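Local coordinates for protein CytC3 (Streptomyces, PDB 3GJA) that probably chlorinates an amino-acid substrate as a nonheme iron halogenase of the phytanoyl-CoA dioxygenase family, within the cupin clan, at residues A[52-57]-A[68-73]; A[99-104]-A[284-289]; A[264-269]-A[297-302]. All blocks are in the same frame, centred on the assembly; numbering follows the deposited sequence.

Interaction 1. Residues A[52-57]-A[68-73]; sequences SLAIYP and YDRHLD
This is a loop-to-loop contact in which the segment after helix 34-49 is held against the 3-10 turn leading into helix 75-82. Polar, water-mediated and apolar contacts each take a share. The direct polar link is one bond. Tyr-56 OH donates to Asp-69 OD2 at 2.7 Å. The carboxylate receives it on its anti lone pair, the side away from OD1, and its plane is turned 57° from the phenol ring. OD2 lies at the ring edge, near its plane. The other oxygen, OD1, accepts from Ser-103 N, so both ends of this buried carboxylate are used.

Asp-73 supplies the second polar group. Its CG sits in the crowded position between backbone N and carbonyl carbon (chi1 72°). Arg-70 NH1 makes a salt bridge to Asp-73 OD2 at 2.8 Å, within the same segment. The methyl of Ala-54 lies over one face of that guanidinium. Two waters carry the carboxylate across to the other loop. One accepts from Leu-53 N and donates to Asp-73 OD2. The second accepts from Ile-55 N at 3.0 Å and donates to both Asp-69 O and Asp-73 OD1.

The apolar part centres on Ile-55. Ile-55 CD1 meets Leu-72 CD1 at 3.5 Å, the two chains crossing obliquely. Ile-55 CG1 also lies over the centre of the Tyr-56 ring. Tyr-56 CE2 touches Tyr-68 CB at 3.9 Å.

The 3-10 turn 70-72 packs through Arg-70 and His-71 on helix 75-82. Tyr-56 and Tyr-68 rest on helix 62-65, and Tyr-68 and Asp-69 reach strand 98-108 of the main antiparallel sheet.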
loop_
_atom_site.group_PDB
_atom_site.type_symbol
_atom_site.label_atom_id
_atom_site.label_comp_id
_atom_site.label_asym_id
_atom_site.label_seq_id
_atom_site.Cartn_x
_atom_site.Cartn_y
_atom_site.Cartn_z
ATOM N N SER A 52 18.145 10.198 7.792
ATOM C CA SER A 52 19.549 9.971 7.465
ATOM C C SER A 52 19.758 8.842 6.463
ATOM O O SER A 52 20.701 8.877 5.678
ATOM C CB SER A 52 20.355 9.679 8.735
ATOM O OG SER A 52 20.108 8.369 9.208
ATOM N N LEU A 53 18.884 7.845 6.476
ATOM C CA LEU A 53 19.031 6.725 5.554
ATOM C C LEU A 53 17.837 6.518 4.626
ATOM O O LEU A 53 17.683 5.448 4.047
ATOM C CB LEU A 53 19.296 5.438 6.337
ATOM C CG LEU A 53 20.695 5.294 6.940
ATOM C CD1 LEU A 53 20.741 4.092 7.868
ATOM C CD2 LEU A 53 21.715 5.143 5.820
ATOM N N ALA A 54 16.989 7.533 4.491
ATOM C CA ALA A 54 15.824 7.425 3.619
ATOM C C ALA A 54 16.320 7.446 2.177
ATOM O O ALA A 54 17.271 8.156 1.856
ATOM C CB ALA A 54 14.873 8.583 3.870
ATOM N N ILE A 55 15.682 6.675 1.304
ATOM C CA ILE A 55 16.131 6.633 -0.080
ATOM C C ILE A 55 15.808 7.877 -0.897
ATOM O O ILE A 55 16.444 8.117 -1.925
ATOM C CB ILE A 55 15.602 5.389 -0.812
ATOM C CG1 ILE A 55 14.081 5.435 -0.931
ATOM C CG2 ILE A 55 16.049 4.143 -0.071
ATOM C CD1 ILE A 55 13.528 4.440 -1.951
ATOM N N TYR A 56 14.834 8.671 -0.460
ATOM C CA TYR A 56 14.509 9.893 -1.194
ATOM C C TYR A 56 15.059 11.119 -0.477
ATOM O O TYR A 56 14.858 11.297 0.718
ATOM C CB TYR A 56 12.998 10.038 -1.398
ATOM C CG TYR A 56 12.396 8.878 -2.153
ATOM C CD1 TYR A 56 13.061 8.315 -3.245
ATOM C CD2 TYR A 56 11.173 8.329 -1.771
ATOM C CE1 TYR A 56 12.528 7.234 -3.933
ATOM C CE2 TYR A 56 10.631 7.248 -2.454
ATOM C CZ TYR A 56 11.314 6.706 -3.532
ATOM O OH TYR A 56 10.789 5.632 -4.210
ATOM N N PRO A 57 15.770 11.984 -1.215
ATOM C CA PRO A 57 16.371 13.207 -0.679
ATOM C C PRO A 57 15.333 14.237 -0.263
ATOM O O PRO A 57 14.174 14.170 -0.673
ATOM C CB PRO A 57 17.219 13.697 -1.841
ATOM C CG PRO A 57 16.346 13.349 -3.013
ATOM C CD PRO A 57 15.939 11.924 -2.679
ATOM N N TYR A 68 7.043 8.314 1.476
ATOM C CA TYR A 68 6.985 7.151 0.599
ATOM C C TYR A 68 8.157 6.214 0.850
ATOM O O TYR A 68 9.272 6.651 1.150
ATOM C CB TYR A 68 7.065 7.580 -0.870
ATOM C CG TYR A 68 5.788 8.087 -1.495
ATOM C CD1 TYR A 68 4.806 8.731 -0.732
ATOM C CD2 TYR A 68 5.581 7.967 -2.868
ATOM C CE1 TYR A 68 3.649 9.240 -1.328
ATOM C CE2 TYR A 68 4.432 8.471 -3.474
ATOM C CZ TYR A 68 3.473 9.104 -2.698
ATOM O OH TYR A 68 2.338 9.589 -3.302
ATOM N N ASP A 69 7.875 4.923 0.719
ATOM C CA ASP A 69 8.856 3.856 0.833
ATOM C C ASP A 69 9.841 3.840 2.004
ATOM O O ASP A 69 11.041 3.611 1.815
ATOM C CB ASP A 69 9.622 3.774 -0.490
ATOM C CG ASP A 69 8.696 3.617 -1.683
ATOM O OD1 ASP A 69 7.716 2.854 -1.562
ATOM O OD2 ASP A 69 8.944 4.238 -2.737
ATOM N N ARG A 70 9.339 4.051 3.213
ATOM C CA ARG A 70 10.202 4.025 4.382
ATOM C C ARG A 70 10.455 2.600 4.845
ATOM O O ARG A 70 11.223 2.369 5.779
ATOM C CB ARG A 70 9.591 4.845 5.501
ATOM C CG ARG A 70 9.546 6.309 5.153
ATOM C CD ARG A 70 10.952 6.855 4.967
ATOM N NE ARG A 70 11.063 8.079 5.735
ATOM C CZ ARG A 70 11.851 8.239 6.788
ATOM N NH1 ARG A 70 12.631 7.256 7.207
ATOM N NH2 ARG A 70 11.804 9.379 7.452
ATOM N N HIS A 71 9.807 1.642 4.188
ATOM C CA HIS A 71 10.024 0.246 4.526
ATOM C C HIS A 71 11.422 -0.133 4.024
ATOM O O HIS A 71 11.900 -1.242 4.261
ATOM C CB HIS A 71 8.974 -0.650 3.864
ATOM C CG HIS A 71 8.934 -0.534 2.374
ATOM N ND1 HIS A 71 8.417 0.568 1.726
ATOM C CD2 HIS A 71 9.383 -1.366 1.402
ATOM C CE1 HIS A 71 8.550 0.411 0.420
ATOM N NE2 HIS A 71 9.134 -0.753 0.197
ATOM N N LEU A 72 12.075 0.797 3.327
ATOM C CA LEU A 72 13.415 0.552 2.818
ATOM C C LEU A 72 14.498 1.074 3.756
ATOM O O LEU A 72 15.682 0.916 3.480
ATOM C CB LEU A 72 13.589 1.155 1.420
ATOM C CG LEU A 72 12.759 0.451 0.340
ATOM C CD1 LEU A 72 13.045 1.064 -1.014
ATOM C CD2 LEU A 72 13.076 -1.032 0.332
ATOM N N ASP A 73 14.109 1.709 4.857
ATOM C CA ASP A 73 15.117 2.175 5.804
ATOM C C ASP A 73 14.722 1.995 7.276
ATOM O O ASP A 73 15.584 2.005 8.162
ATOM C CB ASP A 73 15.533 3.633 5.516
ATOM C CG ASP A 73 14.472 4.648 5.884
ATOM O OD1 ASP A 73 13.398 4.663 5.241
ATOM O OD2 ASP A 73 14.732 5.450 6.813
HETATM O O HOH W 1 16.701 6.940 7.987
HETATM O O HOH W 2 13.443 5.096 2.520
#

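Interaction 2. Residues A[99-104]-A[284-289]; sequences LCWRSE and EKYGAV. With ACT (acetate ion), chain C.
Residues 284-289 run up to the short strand 289-290, which closes one edge of the main antiparallel sheet of this cupin-clan fold by pairing with strand 98-108. The approach begins at Tyr-286. Its CG is anti to the backbone N (chi1 169°), which sends the ring toward the strand. Tyr-286 OH donates to Trp-101 O at 2.7 Å, in the carbonyl plane and on a lone pair. The C=O...OH angle is 107°, so the phenol meets the carbonyl from its flank. Tyr-286 OH also lies 3.2 Å from Trp-101 CB. The Tyr-286 ring also meets the Tyr-268 ring edge-to-face.

Gly-287 has no direct role, but a water donates to both Gly-287 O and Cys-100 O and so bridges the chains. Ala-288 follows with its methyl against Leu-99 CG at 3.9 Å. Then comes the single beta bridge, the hydrogen-bonded antiparallel pair Cys-100 and Val-289. Cys-100 N donates to Val-289 O at 2.7 Å. Val-289 N returns the bond to Cys-100 O at 3.0 Å, with its donor above the carbonyl plane. The two side chains share one face of the sheet, where both touch Ile-81 of helix 75-82.

Further along the strand, Arg-102 lies beyond the pairing. Its guanidinium has Trp-101 CZ3 over one face, while Trp-101 NE1 is bonded to Thr-146 OG1. An acetate, probably from the crystallisation liquor, sits at the guanidinium edge, also held by Lys-62, Gln-131 and His-125. Arg-102 NH1 donates to the acetate O atom at 2.8 Å.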
loop_
_atom_site.group_PDB
_atom_site.type_symbol
_atom_site.label_atom_id
_atom_site.label_comp_id
_atom_site.label_asym_id
_atom_site.label_seq_id
_atom_site.Cartn_x
_atom_site.Cartn_y
_atom_site.Cartn_z
ATOM N N LEU A 99 5.584 -8.800 -5.111
ATOM C CA LEU A 99 6.460 -7.637 -5.085
ATOM C C LEU A 99 5.762 -6.476 -4.351
ATOM O O LEU A 99 4.602 -6.166 -4.635
ATOM C CB LEU A 99 6.751 -7.199 -6.518
ATOM C CG LEU A 99 8.156 -7.186 -7.115
ATOM C CD1 LEU A 99 8.945 -8.420 -6.717
ATOM C CD2 LEU A 99 8.018 -7.074 -8.639
ATOM N N CYS A 100 6.449 -5.866 -3.386
ATOM C CA CYS A 100 5.916 -4.698 -2.693
ATOM C C CYS A 100 6.688 -3.567 -3.346
ATOM O O CYS A 100 7.878 -3.392 -3.089
ATOM C CB CYS A 100 6.223 -4.718 -1.195
ATOM S SG CYS A 100 5.711 -3.170 -0.355
ATOM N N TRP A 101 6.023 -2.798 -4.202
ATOM C CA TRP A 101 6.717 -1.731 -4.907
ATOM C C TRP A 101 6.581 -0.349 -4.277
ATOM O O TRP A 101 7.209 0.609 -4.730
ATOM C CB TRP A 101 6.239 -1.681 -6.353
ATOM C CG TRP A 101 4.845 -1.195 -6.472
ATOM C CD1 TRP A 101 3.704 -1.902 -6.234
ATOM C CD2 TRP A 101 4.437 0.130 -6.814
ATOM N NE1 TRP A 101 2.607 -1.097 -6.410
ATOM C CE2 TRP A 101 3.030 0.158 -6.764
ATOM C CE3 TRP A 101 5.126 1.301 -7.157
ATOM C CZ2 TRP A 101 2.295 1.313 -7.046
ATOM C CZ3 TRP A 101 4.394 2.450 -7.439
ATOM C CH2 TRP A 101 2.993 2.445 -7.380
ATOM N N ARG A 102 5.759 -0.239 -3.244
ATOM C CA ARG A 102 5.584 1.042 -2.573
ATOM C C ARG A 102 4.803 0.982 -1.261
ATOM O O ARG A 102 4.005 0.068 -1.027
ATOM C CB ARG A 102 4.894 2.033 -3.504
ATOM C CG ARG A 102 4.478 3.329 -2.808
ATOM C CD ARG A 102 3.793 4.289 -3.754
ATOM N NE ARG A 102 4.715 4.847 -4.734
ATOM C CZ ARG A 102 4.355 5.729 -5.659
ATOM N NH1 ARG A 102 3.097 6.138 -5.718
ATOM N NH2 ARG A 102 5.246 6.207 -6.517
ATOM N N SER A 103 5.074 1.968 -0.411
ATOM C CA SER A 103 4.399 2.138 0.860
ATOM C C SER A 103 4.358 3.649 1.099
ATOM O O SER A 103 5.216 4.394 0.605
ATOM C CB SER A 103 5.141 1.425 1.992
ATOM O OG SER A 103 6.222 2.191 2.471
ATOM N N GLU A 104 3.347 4.101 1.835
ATOM C CA GLU A 104 3.186 5.520 2.121
ATOM C C GLU A 104 2.229 5.690 3.286
ATOM O O GLU A 104 1.510 4.758 3.645
ATOM C CB GLU A 104 2.618 6.234 0.903
ATOM C CG GLU A 104 1.265 5.690 0.484
ATOM C CD GLU A 104 0.881 6.116 -0.921
ATOM O OE1 GLU A 104 0.519 7.300 -1.114
ATOM O OE2 GLU A 104 0.959 5.261 -1.831
ATOM N N GLU A 284 17.308 6.216 -7.835
ATOM C CA GLU A 284 18.670 5.768 -7.566
ATOM C C GLU A 284 18.732 4.598 -6.584
ATOM O O GLU A 284 19.259 3.534 -6.909
ATOM C CB GLU A 284 19.516 6.921 -7.032
ATOM C CG GLU A 284 20.993 6.595 -6.932
ATOM C CD GLU A 284 21.791 7.730 -6.321
ATOM O OE1 GLU A 284 21.676 8.870 -6.826
ATOM O OE2 GLU A 284 22.531 7.487 -5.339
ATOM N N LYS A 285 18.188 4.784 -5.386
ATOM C CA LYS A 285 18.218 3.720 -4.390
ATOM C C LYS A 285 16.889 2.988 -4.239
ATOM O O LYS A 285 16.671 2.291 -3.249
ATOM C CB LYS A 285 18.651 4.285 -3.039
ATOM C CG LYS A 285 20.007 4.963 -3.075
ATOM C CD LYS A 285 20.363 5.569 -1.730
ATOM C CE LYS A 285 21.642 6.382 -1.820
ATOM N NZ LYS A 285 21.941 7.080 -0.536
ATOM N N TYR A 286 15.998 3.140 -5.213
ATOM C CA TYR A 286 14.717 2.459 -5.131
ATOM C C TYR A 286 14.839 1.003 -5.525
ATOM O O TYR A 286 15.702 0.627 -6.318
ATOM C CB TYR A 286 13.666 3.097 -6.044
ATOM C CG TYR A 286 12.417 2.237 -6.151
ATOM C CD1 TYR A 286 11.443 2.255 -5.147
ATOM C CD2 TYR A 286 12.259 1.326 -7.199
ATOM C CE1 TYR A 286 10.347 1.386 -5.179
ATOM C CE2 TYR A 286 11.169 0.449 -7.240
ATOM C CZ TYR A 286 10.216 0.484 -6.221
ATOM O OH TYR A 286 9.143 -0.397 -6.237
ATOM N N GLY A 287 13.946 0.189 -4.977
ATOM C CA GLY A 287 13.917 -1.215 -5.306
ATOM C C GLY A 287 12.586 -1.794 -4.885
ATOM O O GLY A 287 12.028 -1.390 -3.870
ATOM N N ALA A 288 12.057 -2.712 -5.681
ATOM C CA ALA A 288 10.816 -3.377 -5.333
ATOM C C ALA A 288 11.259 -4.529 -4.425
ATOM O O ALA A 288 12.377 -5.034 -4.553
ATOM C CB ALA A 288 10.126 -3.914 -6.584
ATOM N N VAL A 289 10.399 -4.935 -3.502
ATOM C CA VAL A 289 10.740 -6.008 -2.580
ATOM C C VAL A 289 9.982 -7.286 -2.884
ATOM O O VAL A 289 8.752 -7.290 -2.949
ATOM C CB VAL A 289 10.443 -5.596 -1.118
ATOM C CG1 VAL A 289 10.664 -6.781 -0.178
ATOM C CG2 VAL A 289 11.339 -4.430 -0.716
HETATM C C ACT C . 2.463 9.430 -7.557
HETATM O O ACT C . 1.987 8.270 -7.059
HETATM O OXT ACT C . 1.702 10.240 -8.042
HETATM C CH3 ACT C . 3.941 9.719 -7.513
HETATM O O HOH W 3 9.730 -1.404 -2.571
#

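Interaction 3. Residues A[264-269]-A[297-302]; sequences QVQVYP and YGHNRI
The amide of Asn-300 carries this contact, set against the backbone of 265-267 and gripping it at two points. Asn-300 ND2 donates to Val-265 O at 2.7 Å with an N-H...O angle of 177°. The acceptor lies in the plane of the amide. Beside it, Asn-300 OD1 accepts from Val-267 N at 2.6 Å, an equally straight bond, although the donor stands above the C=O plane. Two bonds from one side chain fix the rotation of the amide and span Gln-266. Val-267 CB packs against Asn-300 OD1 as well, at 3.6 Å.

His-299 flanks the same carbonyl. His-299 NE2 reaches Val-265 O at 3.1 Å, but the bond is weak, with an N-H...O angle of 125°. The stronger partner of NE2 is Thr-263 O. The imidazole is sandwiched by aliphatic carbon: Gln-266 CG lies over one face in a CH-pi contact, and Tyr-297 CB over the centre of the opposite face. Tyr-297 adds a second CH-pi contact, its ring lying under Gln-264 CA at 3.8 Å from the centroid.

Waters extend the link. One donates to Val-267 O and accepts from Arg-301 N, and another lies within hydrogen-bonding distance of Val-267 O and His-299 O. Farther out, Gln-266 pairs by its backbone with Ile-133 of strand 132-133, and Arg-301 pairs with Ala-288.

Val-265 O and Val-267 N are thus satisfied by a side-chain amide rather than by a neighbouring strand. Asn-300 does the work of a beta partner for this edge, and the His-299 bond to Thr-263 O implies a proton on NE2.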
loop_
_atom_site.group_PDB
_atom_site.type_symbol
_atom_site.label_atom_id
_atom_site.label_comp_id
_atom_site.label_asym_id
_atom_site.label_seq_id
_atom_site.Cartn_x
_atom_site.Cartn_y
_atom_site.Cartn_z
ATOM N N GLN A 264 5.460 -10.435 -12.578
ATOM C CA GLN A 264 5.287 -10.211 -14.007
ATOM C C GLN A 264 5.016 -8.745 -14.318
ATOM O O GLN A 264 5.131 -8.308 -15.466
ATOM C CB GLN A 264 4.123 -11.058 -14.496
ATOM C CG GLN A 264 3.388 -11.730 -13.340
ATOM C CD GLN A 264 1.910 -11.493 -13.399
ATOM O OE1 GLN A 264 1.163 -11.957 -12.546
ATOM N NE2 GLN A 264 1.471 -10.761 -14.414
ATOM N N VAL A 265 4.659 -7.982 -13.290
ATOM C CA VAL A 265 4.363 -6.570 -13.478
ATOM C C VAL A 265 5.608 -5.695 -13.480
ATOM O O VAL A 265 6.554 -5.928 -12.723
ATOM C CB VAL A 265 3.398 -6.066 -12.387
ATOM C CG1 VAL A 265 3.174 -4.557 -12.533
ATOM C CG2 VAL A 265 2.086 -6.817 -12.487
ATOM N N GLN A 266 5.604 -4.683 -14.338
ATOM C CA GLN A 266 6.728 -3.765 -14.410
ATOM C C GLN A 266 6.479 -2.531 -13.545
ATOM O O GLN A 266 5.439 -1.872 -13.645
ATOM C CB GLN A 266 6.978 -3.341 -15.852
ATOM C CG GLN A 266 7.313 -4.491 -16.773
ATOM C CD GLN A 266 7.862 -4.012 -18.094
ATOM O OE1 GLN A 266 8.985 -3.510 -18.166
ATOM N NE2 GLN A 266 7.069 -4.147 -19.148
ATOM N N VAL A 267 7.450 -2.228 -12.697
ATOM C CA VAL A 267 7.367 -1.096 -11.799
ATOM C C VAL A 267 8.225 0.022 -12.348
ATOM O O VAL A 267 9.380 -0.189 -12.711
ATOM C CB VAL A 267 7.849 -1.493 -10.395
ATOM C CG1 VAL A 267 7.876 -0.279 -9.468
ATOM C CG2 VAL A 267 6.930 -2.572 -9.845
ATOM N N TYR A 268 7.660 1.220 -12.406
ATOM C CA TYR A 268 8.392 2.352 -12.944
ATOM C C TYR A 268 8.976 1.962 -14.315
ATOM O O TYR A 268 10.175 2.080 -14.549
ATOM C CB TYR A 268 9.503 2.765 -11.970
ATOM C CG TYR A 268 8.989 3.291 -10.641
ATOM C CD1 TYR A 268 8.105 4.372 -10.591
ATOM C CD2 TYR A 268 9.397 2.718 -9.430
ATOM C CE1 TYR A 268 7.640 4.876 -9.371
ATOM C CE2 TYR A 268 8.937 3.213 -8.200
ATOM C CZ TYR A 268 8.062 4.294 -8.179
ATOM O OH TYR A 268 7.631 4.818 -6.981
ATOM N N PRO A 269 8.114 1.491 -15.237
ATOM C CA PRO A 269 8.536 1.082 -16.581
ATOM C C PRO A 269 9.332 2.180 -17.270
ATOM O O PRO A 269 9.164 3.363 -16.972
ATOM C CB PRO A 269 7.215 0.781 -17.285
ATOM C CG PRO A 269 6.256 1.714 -16.614
ATOM C CD PRO A 269 6.644 1.557 -15.157
ATOM N N TYR A 297 11.623 -12.844 -13.551
ATOM C CA TYR A 297 11.703 -11.775 -14.542
ATOM C C TYR A 297 12.916 -10.865 -14.513
ATOM O O TYR A 297 13.545 -10.647 -15.542
ATOM C CB TYR A 297 10.435 -10.915 -14.484
ATOM C CG TYR A 297 9.194 -11.692 -14.839
ATOM C CD1 TYR A 297 8.583 -12.531 -13.911
ATOM C CD2 TYR A 297 8.664 -11.636 -16.126
ATOM C CE1 TYR A 297 7.475 -13.297 -14.259
ATOM C CE2 TYR A 297 7.559 -12.398 -16.486
ATOM C CZ TYR A 297 6.971 -13.222 -15.550
ATOM O OH TYR A 297 5.874 -13.962 -15.906
ATOM N N GLY A 298 13.236 -10.305 -13.358
ATOM C CA GLY A 298 14.382 -9.416 -13.296
ATOM C C GLY A 298 14.237 -8.110 -14.070
ATOM O O GLY A 298 15.228 -7.414 -14.297
ATOM N N HIS A 299 13.017 -7.756 -14.476
ATOM C CA HIS A 299 12.817 -6.506 -15.217
ATOM C C HIS A 299 12.534 -5.292 -14.327
ATOM O O HIS A 299 12.298 -4.191 -14.826
ATOM C CB HIS A 299 11.692 -6.667 -16.247
ATOM C CG HIS A 299 10.377 -7.073 -15.658
ATOM N ND1 HIS A 299 9.340 -7.557 -16.425
ATOM C CD2 HIS A 299 9.925 -7.062 -14.381
ATOM C CE1 HIS A 299 8.307 -7.828 -15.647
ATOM N NE2 HIS A 299 8.636 -7.535 -14.402
ATOM N N ASN A 300 12.563 -5.493 -13.012
ATOM C CA ASN A 300 12.317 -4.408 -12.066
ATOM C C ASN A 300 13.528 -4.155 -11.183
ATOM O O ASN A 300 14.349 -5.048 -10.984
ATOM C CB ASN A 300 11.145 -4.749 -11.142
ATOM C CG ASN A 300 9.819 -4.735 -11.848
ATOM O OD1 ASN A 300 9.514 -3.808 -12.591
ATOM N ND2 ASN A 300 9.011 -5.757 -11.609
ATOM N N ARG A 301 13.651 -2.936 -10.667
ATOM C CA ARG A 301 14.728 -2.647 -9.734
ATOM C C ARG A 301 14.296 -3.475 -8.524
ATOM O O ARG A 301 13.110 -3.515 -8.191
ATOM C CB ARG A 301 14.769 -1.165 -9.358
ATOM C CG ARG A 301 15.284 -0.230 -10.449
ATOM C CD ARG A 301 15.564 1.142 -9.853
ATOM N NE ARG A 301 16.048 2.124 -10.819
ATOM C CZ ARG A 301 15.389 2.491 -11.912
ATOM N NH1 ARG A 301 14.207 1.950 -12.193
ATOM N NH2 ARG A 301 15.909 3.408 -12.721
ATOM N N ILE A 302 15.245 -4.142 -7.877
ATOM C CA ILE A 302 14.935 -5.001 -6.738
ATOM C C ILE A 302 15.810 -4.673 -5.542
ATOM O O ILE A 302 16.992 -4.378 -5.692
ATOM C CB ILE A 302 15.143 -6.501 -7.106
ATOM C CG1 ILE A 302 14.156 -6.912 -8.204
ATOM C CG2 ILE A 302 14.981 -7.394 -5.870
ATOM C CD1 ILE A 302 12.694 -6.928 -7.768
HETATM O O HOH W 4 10.352 -1.909 -14.888
HETATM O O HOH W 5 11.896 -0.575 -11.701
#

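In the fold
Interactions 1 and 2 are buried, whereas interaction 3 is partly exposed at its Tyr-297 end. Interaction 2 lies between the others, with its centre about 10 Å from each of theirs. Strand 98-108 is the shared element: Ser-103 meets Asp-69 and His-71 of interaction 1, and Arg-102 NH2 bonds Tyr-268 OH of 264-269. Ala-288 N and Arg-301 O further tie interaction 2 to interaction 3. The chemistry follows position. At the sheet edge, interaction 2 uses one antiparallel backbone pair and a tyrosine-to-carbonyl bond. Interaction 1, between loops, relies on carboxylates and bridging water. Interaction 3 joins a loop to the short strand 266-267 through a side-chain amide and CH-pi contacts.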